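Local atomic coordinates of formate-dependent phosphoribosylglycinamide formyltransferase (Mycobacterium tuberculosis H37Rv, PDB entry 6KHR), a protein that belongs to the ATP-grasp superfamily and joins a five-stranded parallel alpha/beta region to an ATP-grasp domain with a large antiparallel sheet. Residues Pro168-Val174 and Arg213-Val219; Leu144-Pro148 and Glu300-Ala304; Ile222-Met228 and Val292-Gly298. One frame throughout, in Å; residues are numbered along the deposited sequence.

Interaction 1: residues Pro168-Val174 and Arg213-Val219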
ATOM      1  N   PRO A 168      -0.229  28.244 -33.515  1.00 76.87           N
ATOM      2  CA  PRO A 168       0.882  27.335 -33.736  1.00 85.00           C
ATOM      3  C   PRO A 168       0.428  25.906 -33.997  1.00 94.13           C
ATOM      4  O   PRO A 168      -0.696  25.622 -33.740  1.00 92.12           O
ATOM      5  CB  PRO A 168       1.554  27.263 -32.375  1.00 75.29           C
ATOM      6  CG  PRO A 168       0.418  27.450 -31.441  1.00 73.44           C
ATOM      7  CD  PRO A 168      -0.441  28.499 -32.107  1.00 73.73           C
ATOM      8  N   LEU A 169       1.351  25.090 -34.504  1.00 96.55           N
ATOM      9  CA  LEU A 169       1.139  23.650 -34.779  1.00 83.73           C
ATOM     10  C   LEU A 169       2.116  22.854 -33.925  1.00 81.56           C
ATOM     11  O   LEU A 169       3.053  23.421 -33.391  1.00 84.45           O
ATOM     12  CB  LEU A 169       1.389  23.372 -36.251  1.00 78.24           C
ATOM     13  CG  LEU A 169       0.147  23.422 -37.118  1.00 84.56           C
ATOM     14  CD1 LEU A 169       0.475  23.053 -38.547  1.00 85.30           C
ATOM     15  CD2 LEU A 169      -0.899  22.492 -36.571  1.00 83.21           C
ATOM     16  N   LEU A 170       1.891  21.563 -33.825  1.00 77.14           N
ATOM     17  CA  LEU A 170       2.716  20.735 -32.934  1.00 76.99           C
ATOM     18  C   LEU A 170       3.269  19.602 -33.767  1.00 76.63           C
ATOM     19  O   LEU A 170       2.820  18.493 -33.596  1.00 73.59           O
ATOM     20  CB  LEU A 170       1.768  20.177 -31.879  1.00 77.07           C
ATOM     21  CG  LEU A 170       2.189  20.400 -30.442  1.00 87.38           C
ATOM     22  CD1 LEU A 170       3.562  19.801 -30.202  1.00 88.44           C
ATOM     23  CD2 LEU A 170       2.171  21.881 -30.128  1.00 94.47           C
ATOM     24  N   VAL A 171       4.217  19.891 -34.639  1.00 75.75           N
ATOM     25  CA  VAL A 171       4.724  18.802 -35.505  1.00 69.91           C
ATOM     26  C   VAL A 171       5.522  17.833 -34.651  1.00 72.99           C
ATOM     27  O   VAL A 171       6.437  18.240 -33.998  1.00 67.10           O
ATOM     28  CB  VAL A 171       5.529  19.315 -36.698  1.00 64.69           C
ATOM     29  CG1 VAL A 171       6.882  19.803 -36.249  1.00 68.04           C
ATOM     30  CG2 VAL A 171       5.686  18.206 -37.711  1.00 68.84           C
ATOM     31  N   SER A 172       5.148  16.574 -34.726  1.00 77.51           N
ATOM     32  CA  SER A 172       5.718  15.500 -33.953  1.00 80.28           C
ATOM     33  C   SER A 172       5.949  14.314 -34.873  1.00 82.48           C
ATOM     34  O   SER A 172       5.149  14.071 -35.790  1.00 82.97           O
ATOM     35  CB  SER A 172       4.787  15.093 -32.802  1.00 92.20           C
ATOM     36  OG  SER A 172       5.140  13.824 -32.293  1.00 94.29           O
ATOM     37  N   PRO A 173       7.041  13.582 -34.682  1.00 95.94           N
ATOM     38  CA  PRO A 173       7.202  12.315 -35.402  1.00 99.67           C
ATOM     39  C   PRO A 173       6.117  11.339 -34.971  1.00105.67           C
ATOM     40  O   PRO A 173       5.771  11.260 -33.795  1.00 99.00           O
ATOM     41  CB  PRO A 173       8.604  11.843 -34.989  1.00 96.73           C
ATOM     42  CG  PRO A 173       8.901  12.592 -33.701  1.00101.06           C
ATOM     43  CD  PRO A 173       8.183  13.897 -33.806  1.00101.15           C
ATOM     44  N   VAL A 174       5.570  10.608 -35.941  1.00117.87           N
ATOM     45  CA  VAL A 174       4.383   9.780 -35.700  1.00122.85           C
ATOM     46  C   VAL A 174       4.576   8.774 -34.572  1.00113.86           C
ATOM     47  O   VAL A 174       5.702   8.403 -34.237  1.00113.84           O
ATOM     48  CB  VAL A 174       3.961   9.035 -36.971  1.00136.09           C
ATOM     49  CG1 VAL A 174       4.912   7.876 -37.244  1.00141.53           C
ATOM     50  CG2 VAL A 174       2.531   8.540 -36.841  1.00135.26           C
ATOM     51  N   ARG A 213       5.146   8.502 -41.588  1.00109.07           N
ATOM     52  CA  ARG A 213       4.137   9.492 -41.247  1.00 96.68           C
ATOM     53  C   ARG A 213       4.648  10.453 -40.178  1.00 93.86           C
ATOM     54  O   ARG A 213       5.529  10.125 -39.381  1.00 83.60           O
ATOM     55  CB  ARG A 213       2.856   8.816 -40.755  1.00 89.51           C
ATOM     56  CG  ARG A 213       2.195   7.888 -41.753  1.00 85.08           C
ATOM     57  CD  ARG A 213       0.678   8.022 -41.674  1.00 91.87           C
ATOM     58  NE  ARG A 213       0.005   6.971 -42.430  1.00105.40           N
ATOM     59  CZ  ARG A 213      -1.219   7.066 -42.948  1.00112.95           C
ATOM     60  NH1 ARG A 213      -1.929   8.184 -42.807  1.00108.97           N
ATOM     61  NH2 ARG A 213      -1.735   6.043 -43.620  1.00116.83           N
ATOM     62  N   VAL A 214       4.082  11.658 -40.175  1.00 98.11           N
ATOM     63  CA  VAL A 214       4.390  12.681 -39.182  1.00 92.06           C
ATOM     64  C   VAL A 214       3.084  13.325 -38.741  1.00 89.68           C
ATOM     65  O   VAL A 214       2.272  13.730 -39.577  1.00 84.12           O
ATOM     66  CB  VAL A 214       5.354  13.743 -39.732  1.00 84.07           C
ATOM     67  CG1 VAL A 214       5.112  15.078 -39.049  1.00 85.44           C
ATOM     68  CG2 VAL A 214       6.784  13.293 -39.534  1.00 78.45           C
ATOM     69  N   CYS A 215       2.890  13.437 -37.434  1.00 91.57           N
ATOM     70  CA  CYS A 215       1.615  13.873 -36.880  1.00 89.51           C
ATOM     71  C   CYS A 215       1.618  15.368 -36.593  1.00 75.65           C
ATOM     72  O   CYS A 215       2.514  15.878 -35.910  1.00 75.60           O
ATOM     73  CB  CYS A 215       1.311  13.102 -35.602  1.00 88.71           C
ATOM     74  SG  CYS A 215      -0.219  13.627 -34.889  1.00 88.64           S
ATOM     75  N   ALA A 216       0.597  16.062 -37.082  1.00 59.47           N
ATOM     76  CA  ALA A 216       0.452  17.495 -36.872  1.00 56.01           C
ATOM     77  C   ALA A 216      -0.770  17.760 -36.004  1.00 51.26           C
ATOM     78  O   ALA A 216      -1.857  17.251 -36.292  1.00 46.78           O
ATOM     79  CB  ALA A 216       0.324  18.237 -38.201  1.00 62.08           C
ATOM     80  N   GLU A 217      -0.590  18.562 -34.953  1.00 58.54           N
ATOM     81  CA  GLU A 217      -1.649  18.878 -34.002  1.00 60.52           C
ATOM     82  C   GLU A 217      -1.826  20.384 -33.899  1.00 60.30           C
ATOM     83  O   GLU A 217      -0.845  21.124 -33.783  1.00 61.20           O
ATOM     84  CB  GLU A 217      -1.351  18.306 -32.614  1.00 73.85           C
ATOM     85  CG  GLU A 217      -1.673  16.831 -32.460  1.00 92.48           C
ATOM     86  CD  GLU A 217      -1.722  16.398 -31.008  1.00102.87           C
ATOM     87  OE1 GLU A 217      -0.854  15.604 -30.581  1.00105.53           O
ATOM     88  OE2 GLU A 217      -2.631  16.862 -30.289  1.00105.56           O
ATOM     89  N   SER A 218      -3.074  20.833 -33.956  1.00 74.35           N
ATOM     90  CA  SER A 218      -3.392  22.205 -33.599  1.00 77.45           C
ATOM     91  C   SER A 218      -3.351  22.349 -32.086  1.00 81.91           C
ATOM     92  O   SER A 218      -3.748  21.440 -31.351  1.00 90.49           O
ATOM     93  CB  SER A 218      -4.764  22.605 -34.131  1.00 70.49           C
ATOM     94  OG  SER A 218      -4.660  23.057 -35.466  1.00 75.58           O
ATOM     95  N   VAL A 219      -2.857  23.494 -31.626  1.00 77.24           N
ATOM     96  CA  VAL A 219      -2.642  23.725 -30.206  1.00 71.01           C
ATOM     97  C   VAL A 219      -3.837  24.456 -29.619  1.00 61.44           C
ATOM     98  O   VAL A 219      -4.304  25.462 -30.169  1.00 67.07           O
ATOM     99  CB  VAL A 219      -1.355  24.513 -29.971  1.00 74.60           C
ATOM    100  CG1 VAL A 219      -1.065  24.579 -28.484  1.00 83.54           C
ATOM    101  CG2 VAL A 219      -0.252  23.840 -30.687  1.00 67.75           C
TER

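Interaction 2: residues Leu144-Pro148 and Glu300-Ala304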
ATOM      1  N   LEU A 144     -15.143  10.879 -30.303  1.00 46.03           N
ATOM      2  CA  LEU A 144     -14.570  11.534 -29.137  1.00 38.73           C
ATOM      3  C   LEU A 144     -13.910  12.850 -29.542  1.00 48.43           C
ATOM      4  O   LEU A 144     -13.298  12.940 -30.617  1.00 48.21           O
ATOM      5  CB  LEU A 144     -13.558  10.611 -28.445  1.00 49.56           C
ATOM      6  CG  LEU A 144     -13.992   9.581 -27.388  1.00 49.61           C
ATOM      7  CD1 LEU A 144     -15.473   9.237 -27.457  1.00 47.61           C
ATOM      8  CD2 LEU A 144     -13.140   8.316 -27.501  1.00 53.73           C
ATOM      9  N   PRO A 145     -14.009  13.882 -28.699  1.00 43.55           N
ATOM     10  CA  PRO A 145     -13.426  15.184 -29.039  1.00 33.91           C
ATOM     11  C   PRO A 145     -11.942  15.212 -28.700  1.00 38.87           C
ATOM     12  O   PRO A 145     -11.532  14.841 -27.599  1.00 45.13           O
ATOM     13  CB  PRO A 145     -14.208  16.161 -28.151  1.00 25.63           C
ATOM     14  CG  PRO A 145     -14.496  15.348 -26.901  1.00 36.27           C
ATOM     15  CD  PRO A 145     -14.634  13.895 -27.357  1.00 36.89           C
ATOM     16  N   THR A 146     -11.163  15.573 -29.681  1.00 39.37           N
ATOM     17  CA  THR A 146      -9.715  15.718 -29.495  1.00 46.35           C
ATOM     18  C   THR A 146      -9.289  17.062 -30.055  1.00 50.37           C
ATOM     19  O   THR A 146     -10.111  17.801 -30.542  1.00 52.28           O
ATOM     20  CB  THR A 146      -8.951  14.671 -30.294  1.00 48.91           C
ATOM     21  OG1 THR A 146      -9.544  14.611 -31.575  1.00 56.70           O
ATOM     22  CG2 THR A 146      -9.084  13.289 -29.728  1.00 47.68           C
ATOM     23  N   ALA A 147      -8.015  17.364 -29.917  1.00 51.01           N
ATOM     24  CA  ALA A 147      -7.452  18.569 -30.536  1.00 41.09           C
ATOM     25  C   ALA A 147      -7.297  18.241 -32.011  1.00 52.80           C
ATOM     26  O   ALA A 147      -7.013  17.112 -32.325  1.00 49.87           O
ATOM     27  CB  ALA A 147      -6.118  18.862 -29.927  1.00 36.39           C
ATOM     28  N   PRO A 148      -7.547  19.175 -32.930  1.00 50.28           N
ATOM     29  CA  PRO A 148      -7.400  18.901 -34.344  1.00 52.99           C
ATOM     30  C   PRO A 148      -6.027  18.325 -34.689  1.00 55.15           C
ATOM     31  O   PRO A 148      -5.069  18.882 -34.318  1.00 44.70           O
ATOM     32  CB  PRO A 148      -7.576  20.295 -34.919  1.00 39.42           C
ATOM     33  CG  PRO A 148      -8.538  20.909 -33.984  1.00 32.03           C
ATOM     34  CD  PRO A 148      -8.025  20.493 -32.641  1.00 39.06           C
ATOM     35  N   GLU A 300     -14.662  22.654 -21.799  1.00 38.17           N
ATOM     36  CA  GLU A 300     -14.249  21.726 -22.864  1.00 43.74           C
ATOM     37  C   GLU A 300     -13.338  20.626 -22.369  1.00 39.58           C
ATOM     38  O   GLU A 300     -12.433  20.934 -21.678  1.00 40.85           O
ATOM     39  CB  GLU A 300     -13.574  22.535 -23.956  1.00 44.59           C
ATOM     40  CG  GLU A 300     -14.290  23.820 -24.219  1.00 54.91           C
ATOM     41  CD  GLU A 300     -15.572  23.602 -24.987  1.00 60.97           C
ATOM     42  OE1 GLU A 300     -16.219  24.568 -25.347  1.00 56.32           O
ATOM     43  OE2 GLU A 300     -15.888  22.455 -25.221  1.00 53.02           O
ATOM     44  N   VAL A 301     -13.600  19.398 -22.800  1.00 45.98           N
ATOM     45  CA  VAL A 301     -12.772  18.264 -22.440  1.00 50.64           C
ATOM     46  C   VAL A 301     -12.293  17.605 -23.719  1.00 42.74           C
ATOM     47  O   VAL A 301     -13.080  17.398 -24.651  1.00 42.89           O
ATOM     48  CB  VAL A 301     -13.535  17.278 -21.544  1.00 37.86           C
ATOM     49  CG1 VAL A 301     -12.635  16.103 -21.154  1.00 42.86           C
ATOM     50  CG2 VAL A 301     -14.043  18.022 -20.303  1.00 31.62           C
ATOM     51  N   TYR A 302     -10.997  17.321 -23.778  1.00 23.89           N
ATOM     52  CA  TYR A 302     -10.378  16.692 -24.926  1.00 32.01           C
ATOM     53  C   TYR A 302      -9.766  15.367 -24.514  1.00 31.40           C
ATOM     54  O   TYR A 302      -9.131  15.253 -23.464  1.00 40.32           O
ATOM     55  CB  TYR A 302      -9.297  17.569 -25.538  1.00 27.78           C
ATOM     56  CG  TYR A 302      -9.777  18.923 -25.982  1.00 44.26           C
ATOM     57  CD1 TYR A 302      -9.796  20.002 -25.101  1.00 55.18           C
ATOM     58  CD2 TYR A 302     -10.190  19.139 -27.277  1.00 54.41           C
ATOM     59  CE1 TYR A 302     -10.219  21.258 -25.511  1.00 59.08           C
ATOM     60  CE2 TYR A 302     -10.616  20.382 -27.698  1.00 59.77           C
ATOM     61  CZ  TYR A 302     -10.626  21.442 -26.813  1.00 65.57           C
ATOM     62  OH  TYR A 302     -11.049  22.682 -27.241  1.00 71.70           O
ATOM     63  N   PHE A 303      -9.977  14.370 -25.348  1.00 41.73           N
ATOM     64  CA  PHE A 303      -9.251  13.123 -25.222  1.00 42.37           C
ATOM     65  C   PHE A 303      -7.805  13.323 -25.656  1.00 39.59           C
ATOM     66  O   PHE A 303      -7.550  13.854 -26.736  1.00 51.54           O
ATOM     67  CB  PHE A 303      -9.919  12.049 -26.076  1.00 47.84           C
ATOM     68  CG  PHE A 303      -9.173  10.772 -26.084  1.00 46.83           C
ATOM     69  CD1 PHE A 303      -9.242   9.917 -24.980  1.00 42.18           C
ATOM     70  CD2 PHE A 303      -8.363  10.435 -27.161  1.00 34.15           C
ATOM     71  CE1 PHE A 303      -8.550   8.721 -24.969  1.00 32.92           C
ATOM     72  CE2 PHE A 303      -7.660   9.253 -27.159  1.00 38.78           C
ATOM     73  CZ  PHE A 303      -7.758   8.381 -26.060  1.00 33.41           C
ATOM     74  N   ALA A 304      -6.863  12.888 -24.830  1.00 37.73           N
ATOM     75  CA  ALA A 304      -5.475  12.884 -25.279  1.00 37.44           C
ATOM     76  C   ALA A 304      -4.881  11.495 -25.409  1.00 49.01           C
ATOM     77  O   ALA A 304      -4.119  11.256 -26.351  1.00 59.00           O
ATOM     78  CB  ALA A 304      -4.593  13.708 -24.342  1.00 26.12           C
TER

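Interaction 3: residues Ile222-Met228 and Val292-Gly298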
ATOM      1  N   ILE A 222      -5.301  25.118 -22.545  1.00 43.85           N
ATOM      2  CA  ILE A 222      -5.531  24.072 -21.559  1.00 52.27           C
ATOM      3  C   ILE A 222      -5.373  24.652 -20.163  1.00 49.13           C
ATOM      4  O   ILE A 222      -4.418  25.386 -19.889  1.00 49.57           O
ATOM      5  CB  ILE A 222      -4.584  22.875 -21.762  1.00 62.83           C
ATOM      6  CG1 ILE A 222      -4.794  22.284 -23.148  1.00 72.20           C
ATOM      7  CG2 ILE A 222      -4.842  21.790 -20.719  1.00 65.02           C
ATOM      8  CD1 ILE A 222      -3.722  21.334 -23.550  1.00 69.75           C
ATOM      9  N   GLU A 223      -6.331  24.350 -19.297  1.00 49.27           N
ATOM     10  CA  GLU A 223      -6.257  24.658 -17.869  1.00 45.97           C
ATOM     11  C   GLU A 223      -5.537  23.510 -17.162  1.00 43.58           C
ATOM     12  O   GLU A 223      -4.420  23.674 -16.664  1.00 44.63           O
ATOM     13  CB  GLU A 223      -7.673  24.841 -17.327  1.00 60.10           C
ATOM     14  CG  GLU A 223      -7.970  26.009 -16.438  1.00 67.29           C
ATOM     15  CD  GLU A 223      -9.464  26.073 -16.132  1.00 84.04           C
ATOM     16  OE1 GLU A 223      -9.864  25.949 -14.956  1.00 91.47           O
ATOM     17  OE2 GLU A 223     -10.251  26.226 -17.082  1.00 91.77           O
ATOM     18  N   PHE A 224      -6.167  22.337 -17.128  1.00 39.94           N
ATOM     19  CA  PHE A 224      -5.655  21.167 -16.422  1.00 48.43           C
ATOM     20  C   PHE A 224      -5.416  19.993 -17.356  1.00 34.06           C
ATOM     21  O   PHE A 224      -6.233  19.704 -18.234  1.00 48.10           O
ATOM     22  CB  PHE A 224      -6.624  20.647 -15.349  1.00 65.84           C
ATOM     23  CG  PHE A 224      -7.409  21.703 -14.666  1.00 68.08           C
ATOM     24  CD1 PHE A 224      -6.780  22.679 -13.917  1.00 67.33           C
ATOM     25  CD2 PHE A 224      -8.790  21.689 -14.725  1.00 71.83           C
ATOM     26  CE1 PHE A 224      -7.512  23.639 -13.259  1.00 69.95           C
ATOM     27  CE2 PHE A 224      -9.531  22.658 -14.075  1.00 77.37           C
ATOM     28  CZ  PHE A 224      -8.889  23.632 -13.341  1.00 76.32           C
ATOM     29  N   LEU A 225      -4.313  19.300 -17.132  1.00 31.96           N
ATOM     30  CA  LEU A 225      -4.229  17.896 -17.473  1.00 26.35           C
ATOM     31  C   LEU A 225      -4.877  17.083 -16.356  1.00 30.82           C
ATOM     32  O   LEU A 225      -4.720  17.381 -15.167  1.00 40.70           O
ATOM     33  CB  LEU A 225      -2.781  17.478 -17.677  1.00 26.53           C
ATOM     34  CG  LEU A 225      -2.090  18.385 -18.694  1.00 29.39           C
ATOM     35  CD1 LEU A 225      -0.637  17.970 -18.909  1.00 26.61           C
ATOM     36  CD2 LEU A 225      -2.852  18.466 -20.015  1.00 34.30           C
ATOM     37  N   VAL A 226      -5.628  16.062 -16.744  1.00 35.20           N
ATOM     38  CA  VAL A 226      -6.396  15.263 -15.798  1.00 44.59           C
ATOM     39  C   VAL A 226      -6.297  13.796 -16.183  1.00 42.12           C
ATOM     40  O   VAL A 226      -6.415  13.434 -17.360  1.00 34.85           O
ATOM     41  CB  VAL A 226      -7.863  15.737 -15.736  1.00 44.22           C
ATOM     42  CG1 VAL A 226      -8.775  14.621 -15.284  1.00 55.39           C
ATOM     43  CG2 VAL A 226      -7.971  16.920 -14.781  1.00 47.01           C
ATOM     44  N   THR A 227      -6.067  12.948 -15.188  1.00 43.73           N
ATOM     45  CA  THR A 227      -6.126  11.507 -15.374  1.00 44.77           C
ATOM     46  C   THR A 227      -7.429  10.960 -14.785  1.00 38.10           C
ATOM     47  O   THR A 227      -7.703  11.133 -13.595  1.00 44.96           O
ATOM     48  CB  THR A 227      -4.917  10.826 -14.744  1.00 45.33           C
ATOM     49  OG1 THR A 227      -3.716  11.366 -15.312  1.00 50.65           O
ATOM     50  CG2 THR A 227      -4.976   9.315 -15.000  1.00 33.69           C
ATOM     51  N   MET A 228      -8.233  10.320 -15.641  1.00 29.32           N
ATOM     52  CA  MET A 228      -9.434   9.589 -15.234  1.00 39.22           C
ATOM     53  C   MET A 228      -9.070   8.119 -15.126  1.00 40.94           C
ATOM     54  O   MET A 228      -8.759   7.481 -16.139  1.00 42.29           O
ATOM     55  CB  MET A 228     -10.568   9.771 -16.234  1.00 42.88           C
ATOM     56  CG  MET A 228     -10.989  11.193 -16.466  1.00 51.91           C
ATOM     57  SD  MET A 228     -11.980  11.788 -15.087  1.00 56.70           S
ATOM     58  CE  MET A 228     -13.184  10.441 -15.046  1.00 52.14           C
ATOM     59  N   VAL A 292      -7.189   7.299 -18.338  1.00 46.44           N
ATOM     60  CA  VAL A 292      -7.653   8.024 -19.514  1.00 51.17           C
ATOM     61  C   VAL A 292      -7.182   9.453 -19.371  1.00 42.75           C
ATOM     62  O   VAL A 292      -7.527  10.133 -18.394  1.00 32.78           O
ATOM     63  CB  VAL A 292      -9.175   7.960 -19.676  1.00 43.25           C
ATOM     64  CG1 VAL A 292      -9.622   8.950 -20.719  1.00 41.35           C
ATOM     65  CG2 VAL A 292      -9.587   6.588 -20.064  1.00 43.87           C
ATOM     66  N   GLU A 293      -6.403   9.908 -20.342  1.00 35.15           N
ATOM     67  CA  GLU A 293      -5.800  11.223 -20.278  1.00 37.80           C
ATOM     68  C   GLU A 293      -6.682  12.249 -20.971  1.00 40.26           C
ATOM     69  O   GLU A 293      -7.111  12.041 -22.115  1.00 36.70           O
ATOM     70  CB  GLU A 293      -4.400  11.192 -20.886  1.00 47.72           C
ATOM     71  CG  GLU A 293      -3.396  10.464 -20.001  1.00 61.44           C
ATOM     72  CD  GLU A 293      -3.322  11.037 -18.575  1.00 77.07           C
ATOM     73  OE1 GLU A 293      -2.912  10.300 -17.651  1.00 83.56           O
ATOM     74  OE2 GLU A 293      -3.661  12.224 -18.372  1.00 84.89           O
ATOM     75  N   LEU A 294      -6.957  13.350 -20.269  1.00 44.20           N
ATOM     76  CA  LEU A 294      -7.798  14.423 -20.783  1.00 43.79           C
ATOM     77  C   LEU A 294      -7.144  15.789 -20.568  1.00 48.57           C
ATOM     78  O   LEU A 294      -6.295  15.981 -19.696  1.00 53.48           O
ATOM     79  CB  LEU A 294      -9.191  14.416 -20.133  1.00 38.24           C
ATOM     80  CG  LEU A 294      -9.921  13.089 -20.027  1.00 35.45           C
ATOM     81  CD1 LEU A 294     -11.176  13.284 -19.214  1.00 23.67           C
ATOM     82  CD2 LEU A 294     -10.254  12.611 -21.405  1.00 34.12           C
ATOM     83  N   MET A 295      -7.562  16.729 -21.408  1.00 46.52           N
ATOM     84  CA  MET A 295      -7.196  18.137 -21.351  1.00 47.90           C
ATOM     85  C   MET A 295      -8.463  18.942 -21.130  1.00 36.43           C
ATOM     86  O   MET A 295      -9.476  18.700 -21.779  1.00 33.86           O
ATOM     87  CB  MET A 295      -6.507  18.581 -22.650  1.00 53.60           C
ATOM     88  CG  MET A 295      -5.236  17.811 -22.955  1.00 61.64           C
ATOM     89  SD  MET A 295      -4.518  18.210 -24.564  1.00 72.05           S
ATOM     90  CE  MET A 295      -5.322  17.019 -25.632  1.00 75.56           C
ATOM     91  N   ILE A 296      -8.413  19.900 -20.218  1.00 32.69           N
ATOM     92  CA  ILE A 296      -9.609  20.593 -19.755  1.00 39.11           C
ATOM     93  C   ILE A 296      -9.367  22.087 -19.804  1.00 47.00           C
ATOM     94  O   ILE A 296      -8.310  22.574 -19.390  1.00 34.03           O
ATOM     95  CB  ILE A 296     -10.015  20.153 -18.330  1.00 40.85           C
ATOM     96  CG1 ILE A 296     -10.102  18.623 -18.284  1.00 45.90           C
ATOM     97  CG2 ILE A 296     -11.352  20.811 -17.895  1.00 28.25           C
ATOM     98  CD1 ILE A 296     -11.086  18.090 -17.315  1.00 49.85           C
ATOM     99  N   ASN A 297     -10.345  22.802 -20.312  1.00 48.61           N
ATOM    100  CA  ASN A 297     -10.345  24.246 -20.356  1.00 40.55           C
ATOM    101  C   ASN A 297     -11.778  24.652 -20.030  1.00 39.88           C
ATOM    102  O   ASN A 297     -12.620  24.762 -20.908  1.00 46.43           O
ATOM    103  CB  ASN A 297      -9.890  24.766 -21.711  1.00 43.55           C
ATOM    104  CG  ASN A 297      -9.637  26.266 -21.697  1.00 54.52           C
ATOM    105  OD1 ASN A 297      -9.623  26.905 -20.638  1.00 51.28           O
ATOM    106  ND2 ASN A 297      -9.433  26.838 -22.878  1.00 63.39           N
ATOM    107  N   GLY A 298     -12.067  24.820 -18.747  1.00 39.57           N
ATOM    108  CA  GLY A 298     -13.400  25.181 -18.306  1.00 30.87           C
ATOM    109  C   GLY A 298     -14.432  24.133 -18.633  1.00 46.63           C
ATOM    110  O   GLY A 298     -14.534  23.103 -17.977  1.00 57.18           O
TER

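Interaction 1: residues Pro168-Val174 and Arg213-Val219
This contact forms one side of a small antiparallel sheet in the ATP-grasp domain, where strand 172-173 pairs with strand 214-217; sheet and adjoining helix 155-165 are consistent with the small subdomain typical of ATP-grasp enzymes. The end-to-end directions differ by 148°, and 609 Å² is buried in total. The best evidence for true pairing is reciprocal: Ser-172 N donates to Cys-215 O (3.0 Å, N-H...acceptor angle 155°) and Cys-215 N to Ser-172 O (2.9 Å, 141°), making these residues an antiparallel hydrogen-bonded pair with both side chains on one face. Pro-173 and Val-214 form the next, non-hydrogen-bonded pair, where the lack of an amide hydrogen on Pro-173 costs no cross-strand bond, since such pairs do not bond across. Regularity fades outward in both directions. Val-174 N reaches Arg-213 O only weakly at 3.5 Å, and Leu-170 N lies 2.8 Å from Glu-217 O at a poor 124°, also weak. Leu-169, bridged to Ser-218, adds a CA-H...O contact from Leu-169 CA to Glu-217 O (3.4 Å). Apolar contacts supplement the backbone: Val-171 CG2 meets Val-214 CG1 at 3.5 Å, and Pro-168 CG, in a residue entered through a cis peptide, meets Val-219 CB at 3.7 Å. Within its own segment, Ser-172 OG bonds Pro-173 O (3.0 Å). Strand 214-217 is central in the three-stranded sheet, since Val-214 and Ala-216 also bond the backbones of Val-152 and Trp-150 in strand 149-152, while Leu-169 and Val-171 rest on Val-161 and Leu-158 of helix 155-165.

Interaction 2: residues Leu144-Pro148 and Glu300-Ala304
Here the loop leading from helix 131-141 to strand 149-152 passes over the start of strand 300-307, an outermost strand of the large antiparallel sheet in the ATP-grasp domain. The chains cross rather than run side by side: just one close CA pair is found, Thr-146 with Tyr-302 at 4.7 Å, and 287 Å² is buried. Following the strand from Glu-300, which stays out of reach, the first touch comes at Val-301, whose O lies 3.4 Å from Pro-145 CG; its side chain packs on Ala-272 and Ile-276 of helix 267-284, and Pro-145 touches Ile-276 too. Tyr-302 sits at the crossing. Its CA makes a CA-H...O contact with Pro-145 O (3.5 Å, angle at H 137°), and its ring edge, through CD2, lies 3.5 Å from Thr-146 O. Phe-303 supplies the main polar tie: Phe-303 N donates to Pro-145 O at 2.8 Å, with an N-H...acceptor angle of 166°. Its buried ring extends beyond the loop to Ala-138 of helix 131-141, while Thr-146 CG2 approaches the ring edge at CD2 (3.9 Å) and lies 3.4 Å from Phe-303 O. Ala-304 takes no part: its CB points away, 7.0 Å from Thr-146 CG2.

Interaction 3: residues Ile222-Met228 and Val292-Gly298
Strands 224-228 and 292-297 are antiparallel neighbours (152°, axes 4.8 Å apart) in the large ATP-grasp sheet, with a classic beta bulge at one end: Glu-223 N (2.7 Å) and Phe-224 N (3.1 Å) both donate to Ile-296 O. Side chains divide by face. Phe-224, Val-226, Met-228, Val-292, Leu-294 and Ile-296 share one, where Met-228, Val-292 and Leu-294 meet helix 267-284. Met-228 adopts m at all three chi angles, so its end folds away from the partner strand while CG still lies 3.5 Å from Leu-294 CD1. Phe-224 has an off-rotamer chi1 of -34° and brings CD2 to 4.1 Å from Ile-296 CB. On the opposite face, Leu-225 (m, t) puts CD2 3.8 Å from Met-295 CG. Glu-293, with chi1 and chi2 both m, curls toward strand 224-228; OE2 bonds His-249, whereas OE1 accepts from Thr-227 OG1 at 2.7 Å. At the bulge, Glu-223, chi1 also off-rotamer, extends so that OE2 accepts a weak bond from Gly-298 N (2.8 Å, 126°).

All three contacts lie within the ATP-grasp domain. Along the chain, interaction 2 closes the longest loop and encloses the other two, with interaction 1 complete before interaction 3 opens. Interactions 2 and 3 have centres 9 Å apart and share the large antiparallel sheet: Tyr-302 N to Met-295 O and Ala-304 N to Glu-293 O (both 2.9 Å, probable hydrogen bonds) join neighbouring strands 288-297 and 300-307. Interaction 1 occupies the separate small sheet, 15 Å from interaction 2 and 19 Å from interaction 3 between centres. Ser-218 N to Pro-148 O (2.8 Å, probable) ties it to interaction 2, making residues 144-148 a connection between the two sheets.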